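Local coordinates for protein Rab GDP-dissociation inhibitor (PDB 2BCG) that binds GDP-bound, prenylated Rab GTPases such as Sec4 and Ypt7, blocks their GDP release and extracts them from membranes in yeast secretory and vacuolar traffic, at residues A[21-26]-A[415-420]; A[89-92]-A[97-100]; A[239-244]-A[421-426]. All blocks are in the same frame, centred on the assembly; numbering follows the deposited sequence.

Contact 1: A[21-26]-A[415-420]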
loop_
_atom_site.group_PDB
_atom_site.type_symbol
_atom_site.label_atom_id
_atom_site.label_comp_id
_atom_site.label_asym_id
_atom_site.label_seq_id
_atom_site.Cartn_x
_atom_site.Cartn_y
_atom_site.Cartn_z
ATOM N N ILE A 21 1.192 7.492 -0.486
ATOM C CA ILE A 21 1.902 6.715 0.530
ATOM C C ILE A 21 2.895 7.551 1.407
ATOM O O ILE A 21 2.997 7.321 2.604
ATOM C CB ILE A 21 2.611 5.499 -0.125
ATOM C CG1 ILE A 21 3.257 4.576 0.914
ATOM C CG2 ILE A 21 3.610 5.925 -1.204
ATOM C CD1 ILE A 21 2.345 4.103 1.985
ATOM N N THR A 22 3.647 8.474 0.823
ATOM C CA THR A 22 4.571 9.266 1.647
ATOM C C THR A 22 3.808 9.963 2.770
ATOM O O THR A 22 4.221 9.890 3.941
ATOM C CB THR A 22 5.300 10.281 0.788
ATOM O OG1 THR A 22 6.009 9.597 -0.236
ATOM C CG2 THR A 22 6.244 11.153 1.627
ATOM N N GLU A 23 2.675 10.571 2.424
ATOM C CA GLU A 23 1.869 11.323 3.405
ATOM C C GLU A 23 1.226 10.386 4.413
ATOM O O GLU A 23 1.135 10.698 5.605
ATOM C CB GLU A 23 0.767 12.136 2.729
ATOM C CG GLU A 23 1.237 13.445 2.134
ATOM C CD GLU A 23 2.121 13.291 0.909
ATOM O OE1 GLU A 23 2.984 14.183 0.689
ATOM O OE2 GLU A 23 1.897 12.348 0.112
ATOM N N CYS A 24 0.706 9.251 3.931
ATOM C CA CYS A 24 0.062 8.317 4.848
ATOM C C CYS A 24 1.102 7.743 5.845
ATOM O O CYS A 24 0.785 7.604 7.012
ATOM C CB CYS A 24 -0.659 7.196 4.104
ATOM S SG CYS A 24 -2.081 7.783 3.169
ATOM N N ILE A 25 2.337 7.473 5.411
ATOM C CA ILE A 25 3.347 6.993 6.373
ATOM C C ILE A 25 3.623 8.042 7.427
ATOM O O ILE A 25 3.678 7.740 8.631
ATOM C CB ILE A 25 4.662 6.556 5.688
ATOM C CG1 ILE A 25 4.360 5.320 4.826
ATOM C CG2 ILE A 25 5.720 6.164 6.755
ATOM C CD1 ILE A 25 5.562 4.845 3.958
ATOM N N LEU A 26 3.814 9.276 6.960
ATOM C CA LEU A 26 4.095 10.375 7.901
ATOM C C LEU A 26 2.929 10.558 8.864
ATOM O O LEU A 26 3.148 10.708 10.079
ATOM C CB LEU A 26 4.430 11.647 7.139
ATOM C CG LEU A 26 5.795 11.554 6.468
ATOM C CD1 LEU A 26 5.852 12.544 5.324
ATOM C CD2 LEU A 26 6.868 11.801 7.538
ATOM N N ARG A 415 8.210 14.684 -2.522
ATOM C CA ARG A 415 8.599 14.596 -3.919
ATOM C C ARG A 415 7.612 13.726 -4.735
ATOM O O ARG A 415 7.058 12.741 -4.228
ATOM C CB ARG A 415 10.002 13.986 -4.017
ATOM C CG ARG A 415 11.135 14.767 -3.270
ATOM C CD ARG A 415 12.421 13.950 -3.292
ATOM N NE ARG A 415 12.907 13.930 -4.670
ATOM C CZ ARG A 415 13.666 14.870 -5.224
ATOM N NH1 ARG A 415 14.100 15.910 -4.499
ATOM N NH2 ARG A 415 14.014 14.759 -6.506
ATOM N N SER A 416 7.390 14.084 -5.995
ATOM C CA SER A 416 6.602 13.187 -6.870
ATOM C C SER A 416 7.243 11.807 -6.913
ATOM O O SER A 416 8.469 11.676 -6.771
ATOM C CB SER A 416 6.516 13.711 -8.302
ATOM O OG SER A 416 6.005 15.010 -8.359
ATOM N N TYR A 417 6.438 10.759 -7.103
ATOM C CA TYR A 417 7.030 9.397 -7.154
ATOM C C TYR A 417 7.842 9.235 -8.428
ATOM O O TYR A 417 7.367 9.571 -9.515
ATOM C CB TYR A 417 5.922 8.341 -7.053
ATOM C CG TYR A 417 5.161 8.521 -5.755
ATOM C CD1 TYR A 417 5.767 8.182 -4.537
ATOM C CD2 TYR A 417 3.887 9.091 -5.726
ATOM C CE1 TYR A 417 5.151 8.410 -3.324
ATOM C CE2 TYR A 417 3.219 9.297 -4.499
ATOM C CZ TYR A 417 3.865 8.947 -3.299
ATOM O OH TYR A 417 3.259 9.179 -2.077
ATOM N N ASP A 418 9.072 8.763 -8.250
ATOM C CA ASP A 418 10.070 8.859 -9.311
ATOM C C ASP A 418 10.090 7.604 -10.196
ATOM O O ASP A 418 9.222 6.730 -10.071
ATOM C CB ASP A 418 11.452 9.202 -8.710
ATOM C CG ASP A 418 12.047 8.088 -7.852
ATOM O OD1 ASP A 418 12.966 8.377 -7.024
ATOM O OD2 ASP A 418 11.654 6.918 -8.012
ATOM N N ALA A 419 11.052 7.541 -11.119
ATOM C CA ALA A 419 11.120 6.452 -12.100
ATOM C C ALA A 419 11.786 5.191 -11.572
ATOM O O ALA A 419 11.838 4.179 -12.278
ATOM C CB ALA A 419 11.875 6.937 -13.319
ATOM N N SER A 420 12.299 5.226 -10.346
ATOM C CA SER A 420 12.998 4.058 -9.791
ATOM C C SER A 420 11.992 2.931 -9.640
ATOM O O SER A 420 10.774 3.167 -9.501
ATOM C CB SER A 420 13.717 4.362 -8.480
ATOM O OG SER A 420 12.795 4.559 -7.441
HETATM O O HOH W 1 7.624 10.984 -2.028
HETATM O O HOH W 2 2.369 11.619 -2.358
#

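Contact 2: A[89-92]-A[97-100]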
loop_
_atom_site.group_PDB
_atom_site.type_symbol
_atom_site.label_atom_id
_atom_site.label_comp_id
_atom_site.label_asym_id
_atom_site.label_seq_id
_atom_site.Cartn_x
_atom_site.Cartn_y
_atom_site.Cartn_z
ATOM N N LYS A 89 5.901 0.122 -8.540
ATOM C CA LYS A 89 7.012 0.020 -7.573
ATOM C C LYS A 89 6.969 -1.362 -6.964
ATOM O O LYS A 89 5.850 -1.878 -6.699
ATOM C CB LYS A 89 6.862 1.007 -6.401
ATOM C CG LYS A 89 6.767 2.447 -6.792
ATOM C CD LYS A 89 8.165 3.003 -7.071
ATOM C CE LYS A 89 8.076 4.422 -7.537
ATOM N NZ LYS A 89 9.461 4.948 -7.773
ATOM N N PHE A 90 8.156 -1.958 -6.759
ATOM C CA PHE A 90 8.328 -3.088 -5.865
ATOM C C PHE A 90 8.903 -2.672 -4.504
ATOM O O PHE A 90 9.405 -1.555 -4.342
ATOM C CB PHE A 90 9.236 -4.114 -6.518
ATOM C CG PHE A 90 8.625 -4.758 -7.756
ATOM C CD1 PHE A 90 9.281 -4.722 -8.996
ATOM C CD2 PHE A 90 7.398 -5.410 -7.679
ATOM C CE1 PHE A 90 8.708 -5.347 -10.125
ATOM C CE2 PHE A 90 6.825 -6.009 -8.813
ATOM C CZ PHE A 90 7.496 -5.989 -10.033
ATOM N N LEU A 91 8.852 -3.575 -3.522
ATOM C CA LEU A 91 9.543 -3.334 -2.231
ATOM C C LEU A 91 10.842 -4.167 -2.160
ATOM O O LEU A 91 10.789 -5.371 -2.350
ATOM C CB LEU A 91 8.654 -3.785 -1.058
ATOM C CG LEU A 91 7.475 -2.867 -0.672
ATOM C CD1 LEU A 91 6.321 -3.025 -1.675
ATOM C CD2 LEU A 91 7.003 -3.146 0.748
ATOM N N MET A 92 11.984 -3.533 -1.887
ATOM C CA MET A 92 13.163 -4.334 -1.543
ATOM C C MET A 92 12.882 -5.108 -0.244
ATOM O O MET A 92 12.467 -4.527 0.777
ATOM C CB MET A 92 14.397 -3.448 -1.331
ATOM C CG MET A 92 14.980 -2.893 -2.595
ATOM S SD MET A 92 15.902 -4.193 -3.469
ATOM C CE MET A 92 17.449 -3.412 -3.869
ATOM N N LEU A 97 11.134 0.350 3.860
ATOM C CA LEU A 97 9.672 0.212 3.971
ATOM C C LEU A 97 9.299 -1.055 4.701
ATOM O O LEU A 97 8.394 -1.050 5.548
ATOM C CB LEU A 97 8.971 0.385 2.606
ATOM C CG LEU A 97 7.434 0.295 2.623
ATOM C CD1 LEU A 97 6.842 1.313 3.611
ATOM C CD2 LEU A 97 6.846 0.488 1.217
ATOM N N THR A 98 10.029 -2.140 4.443
ATOM C CA THR A 98 9.733 -3.357 5.201
ATOM C C THR A 98 9.988 -3.127 6.705
ATOM O O THR A 98 9.200 -3.579 7.546
ATOM C CB THR A 98 10.473 -4.610 4.675
ATOM O OG1 THR A 98 11.877 -4.423 4.820
ATOM C CG2 THR A 98 10.140 -4.830 3.220
ATOM N N ASN A 99 11.081 -2.436 7.032
ATOM C CA ASN A 99 11.428 -2.121 8.433
ATOM C C ASN A 99 10.295 -1.307 9.120
ATOM O O ASN A 99 9.917 -1.558 10.279
ATOM C CB ASN A 99 12.762 -1.364 8.460
ATOM C CG ASN A 99 13.340 -1.224 9.875
ATOM O OD1 ASN A 99 13.253 -2.135 10.682
ATOM N ND2 ASN A 99 13.902 -0.055 10.169
ATOM N N ILE A 100 9.743 -0.338 8.398
ATOM C CA ILE A 100 8.639 0.477 8.927
ATOM C C ILE A 100 7.384 -0.366 9.075
ATOM O O ILE A 100 6.710 -0.296 10.093
ATOM C CB ILE A 100 8.367 1.685 8.021
ATOM C CG1 ILE A 100 9.592 2.594 7.967
ATOM C CG2 ILE A 100 7.105 2.467 8.479
ATOM C CD1 ILE A 100 9.462 3.692 6.922
HETATM O O HOH W 3 11.296 -2.188 1.660
#

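Contact 3: A[239-244]-A[421-426]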
loop_
_atom_site.group_PDB
_atom_site.type_symbol
_atom_site.label_atom_id
_atom_site.label_comp_id
_atom_site.label_asym_id
_atom_site.label_seq_id
_atom_site.Cartn_x
_atom_site.Cartn_y
_atom_site.Cartn_z
ATOM N N TYR A 239 -3.401 -7.235 -3.737
ATOM C CA TYR A 239 -4.384 -6.202 -4.105
ATOM C C TYR A 239 -3.789 -4.857 -4.539
ATOM O O TYR A 239 -4.534 -3.907 -4.796
ATOM C CB TYR A 239 -5.439 -5.965 -3.018
ATOM C CG TYR A 239 -6.253 -7.154 -2.638
ATOM C CD1 TYR A 239 -7.291 -7.645 -3.453
ATOM C CD2 TYR A 239 -5.983 -7.809 -1.456
ATOM C CE1 TYR A 239 -8.063 -8.752 -3.041
ATOM C CE2 TYR A 239 -6.738 -8.879 -1.032
ATOM C CZ TYR A 239 -7.749 -9.357 -1.831
ATOM O OH TYR A 239 -8.456 -10.427 -1.389
ATOM N N GLY A 240 -2.481 -4.826 -4.720
ATOM C CA GLY A 240 -1.864 -3.682 -5.354
ATOM C C GLY A 240 -1.302 -2.656 -4.381
ATOM O O GLY A 240 -1.537 -2.701 -3.151
ATOM N N LEU A 241 -0.528 -1.731 -4.951
ATOM C CA LEU A 241 0.163 -0.742 -4.130
ATOM C C LEU A 241 -0.796 0.145 -3.325
ATOM O O LEU A 241 -0.396 0.693 -2.296
ATOM C CB LEU A 241 1.085 0.109 -5.013
ATOM C CG LEU A 241 2.256 -0.660 -5.655
ATOM C CD1 LEU A 241 3.020 0.270 -6.588
ATOM C CD2 LEU A 241 3.167 -1.219 -4.572
ATOM N N GLY A 242 -2.029 0.314 -3.793
ATOM C CA GLY A 242 -3.014 1.140 -3.074
ATOM C C GLY A 242 -3.280 0.633 -1.647
ATOM O O GLY A 242 -3.748 1.390 -0.796
ATOM N N GLU A 243 -3.002 -0.640 -1.371
ATOM C CA GLU A 243 -3.186 -1.132 -0.005
ATOM C C GLU A 243 -2.247 -0.447 0.998
ATOM O O GLU A 243 -2.560 -0.367 2.195
ATOM C CB GLU A 243 -2.965 -2.630 0.054
ATOM C CG GLU A 243 -3.864 -3.422 -0.895
ATOM C CD GLU A 243 -5.369 -3.140 -0.666
ATOM O OE1 GLU A 243 -5.980 -2.350 -1.448
ATOM O OE2 GLU A 243 -5.936 -3.709 0.293
ATOM N N LEU A 244 -1.064 -0.031 0.536
ATOM C CA LEU A 244 -0.061 0.556 1.435
ATOM C C LEU A 244 -0.561 1.878 2.061
ATOM O O LEU A 244 -0.581 1.991 3.295
ATOM C CB LEU A 244 1.294 0.718 0.704
ATOM C CG LEU A 244 1.945 -0.628 0.349
ATOM C CD1 LEU A 244 3.032 -0.382 -0.731
ATOM C CD2 LEU A 244 2.539 -1.325 1.595
ATOM N N SER A 421 12.516 1.707 -9.629
ATOM C CA SER A 421 11.636 0.532 -9.729
ATOM C C SER A 421 11.137 0.029 -8.377
ATOM O O SER A 421 10.328 -0.897 -8.313
ATOM C CB SER A 421 12.404 -0.581 -10.455
ATOM O OG SER A 421 13.470 -1.079 -9.669
ATOM N N HIS A 422 11.612 0.646 -7.296
ATOM C CA HIS A 422 11.198 0.238 -5.960
ATOM C C HIS A 422 11.083 1.448 -5.035
ATOM O O HIS A 422 11.347 2.572 -5.454
ATOM C CB HIS A 422 12.166 -0.814 -5.406
ATOM C CG HIS A 422 13.581 -0.354 -5.346
ATOM N ND1 HIS A 422 14.079 0.373 -4.287
ATOM C CD2 HIS A 422 14.610 -0.506 -6.218
ATOM C CE1 HIS A 422 15.355 0.642 -4.504
ATOM N NE2 HIS A 422 15.705 0.115 -5.664
ATOM N N PHE A 423 10.652 1.220 -3.791
ATOM C CA PHE A 423 10.224 2.322 -2.908
ATOM C C PHE A 423 11.334 2.926 -2.017
ATOM O O PHE A 423 11.062 3.801 -1.184
ATOM C CB PHE A 423 9.005 1.871 -2.043
ATOM C CG PHE A 423 7.628 2.273 -2.590
ATOM C CD1 PHE A 423 7.397 3.554 -3.095
ATOM C CD2 PHE A 423 6.540 1.386 -2.541
ATOM C CE1 PHE A 423 6.128 3.949 -3.569
ATOM C CE2 PHE A 423 5.283 1.780 -2.997
ATOM C CZ PHE A 423 5.080 3.064 -3.490
ATOM N N GLU A 424 12.608 2.549 -2.221
ATOM C CA GLU A 424 13.630 3.093 -1.314
ATOM C C GLU A 424 13.711 4.620 -1.357
ATOM O O GLU A 424 13.869 5.271 -0.306
ATOM C CB GLU A 424 14.991 2.452 -1.575
ATOM C CG GLU A 424 15.742 2.128 -0.326
ATOM C CD GLU A 424 14.996 1.202 0.658
ATOM O OE1 GLU A 424 14.130 0.363 0.260
ATOM O OE2 GLU A 424 15.284 1.333 1.854
ATOM N N SER A 425 13.601 5.228 -2.540
ATOM C CA SER A 425 13.676 6.694 -2.583
ATOM C C SER A 425 12.437 7.339 -1.893
ATOM O O SER A 425 12.525 8.464 -1.371
ATOM C CB SER A 425 13.854 7.233 -4.007
ATOM O OG SER A 425 12.726 6.907 -4.798
ATOM N N MET A 426 11.304 6.634 -1.862
ATOM C CA MET A 426 10.091 7.141 -1.196
ATOM C C MET A 426 10.330 7.120 0.318
ATOM O O MET A 426 10.022 8.111 0.987
ATOM C CB MET A 426 8.852 6.325 -1.621
ATOM C CG MET A 426 7.505 6.743 -0.993
ATOM S SD MET A 426 7.316 6.156 0.730
ATOM C CE MET A 426 7.161 4.363 0.413
#

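Contact 1: A[21-26]-A[415-420]
The phenol oxygen of Tyr-417 accepts a backbone N-H from the first turn of helix 21-32: Thr-22 N lies 3.0 Å from Tyr-417 OH, and the bond is nearly straight at 171°. Tyr-417 reaches it with CG anti to its own carbonyl carbon (chi1 -59°), which carries the ring from the loop 415-420 to the helix. Ile-21 meets the ring obliquely through its methyl branch, CG2 being 3.6 Å from Tyr-417 CE1, while its CG1 arm leads away. The helix follows strand 14-17 and precedes strand 37-40, the opening beta-alpha-beta unit of a Rossmann-like fold; in related flavoenzymes this helix N terminus faces the dinucleotide pyrophosphate, and here a tyrosine oxygen uses one of its N-H groups. Two waters complete the polar contact. One takes a bond from Thr-22 OG1 at 2.8 Å and gives one to Arg-415 O. The other lies 2.6 Å from both Tyr-417 OH and Glu-23 OE2, donating to the carboxylate, whose OE1 is bonded to Ser-414 OG. A phenylalanine at Tyr-417 would probably leave the Thr-22 N-H without its acceptor and the Glu-23 water without one of its partners.

Contact 2: A[89-92]-A[97-100]
Leu-91 on strand 91-92 and Leu-97 in the first turn of helix 96-104 face each other methyl to methyl, Leu-91 CD2 lying 3.7 Å from Leu-97 CD2. The two side chains cross obliquely, and the same methyls also approach the neighbouring branch carbons: Leu-97 CD2 is 3.9 Å from Leu-91 CG. Leu-97 extends to this meeting with CG anti to its backbone N (chi1 -178°), whereas the CG of Leu-91 is anti to the carbonyl carbon. Beside this pair, Thr-98 turns its methyl to the strand, CG2 standing 3.4 Å from Met-92 O and, more loosely, 4.3 Å from Leu-91 CD2. Its hydroxyl is engaged within the connection, bonding to Gly-95 O. The polar link between strand and helix is a water: it donates to Met-92 O at 2.8 Å and accepts from Thr-98 N at 3.1 Å, so a strand carbonyl and an early helix N-H share one bridge. The arrangement is a tight strand-turn-helix, with strand 91-92 at the margin of a three-stranded antiparallel sheet, where Leu-91 pairs through its backbone with Leu-235. Leu-97 also packs on Met-426 and Thr-427 of helix 424-438, Met-92 on Leu-221 and Ser-225 of helix 212-229, and Thr-98 touches an apolar side chain of another protein chain. The side chain of Met-92 is about 11 Å from a bound geran-8-yl geran (GER), beyond direct contact. With apolar carbon making the direct touches between side chains and one water spanning the backbones, the leucines bring close packing while the directional hold comes from the bridge, which gives both buried backbone groups a partner.

Contact 3: A[239-244]-A[421-426]
Phe-423 sets its ring corner CE2 against two leucine methyls at once, 3.9 Å from Leu-244 CD1 and 4.0 Å from Leu-241 CD2. Both leucines run past the phenylalanine in the opposite direction, and both carry CG anti to the carbonyl carbon (chi1 near -66° in each), which brings their branches to the same ring atom. Over one face of the ring sits Met-426 CE, 3.5 Å above the plane and shifted toward the rim. Leu-241 lies in a type I turn from Gly-240 to Glu-243, and Leu-244 follows in helix 243-254; Glu-243 N bonds to Gly-240 O. Phe-423 holds the N-cap position of helix 424-438, so the contact joins the starts of two helices. Segment 239-244 belongs to a region that binds Ypt1, and Glu-243, between the leucines in the chain but turned from the ring, forms a salt bridge with a basic side chain of another protein chain. Phe-423 and Leu-244 also pack on Ile-21 of helix 21-32. Between the leucines and the ring there is only carbon against carbon, which implies that shape and burial hold the pair, while directional bonds lie within the turn and with Asp-85 OD1, which accepts from Leu-241 N.

From the N terminus, segment 21-26, the start of helix 21-32, opens the long loop that contact 1 closes at 415-420. Contact 2 (89-92 with 97-100) is nested inside it. Contact 3 opens at 239-244, after contact 2 has closed, and ends at 421-426, just beyond contact 1, so contacts 1 and 3 cross while 2 and 3 run in series. The run 415-426, a loop entering helix 424-438, touches or joins all three: Lys-89 NZ meets Asp-418 OD2 in a salt bridge and probably bonds to Ser-420 O, Phe-90 N probably bonds to Ser-421 O, and Asp-418 OD1 to Ser-425 OG. They tie the Rossmann-like unit, the small antiparallel sheet and helices 96-104, 243-254 and 424-438.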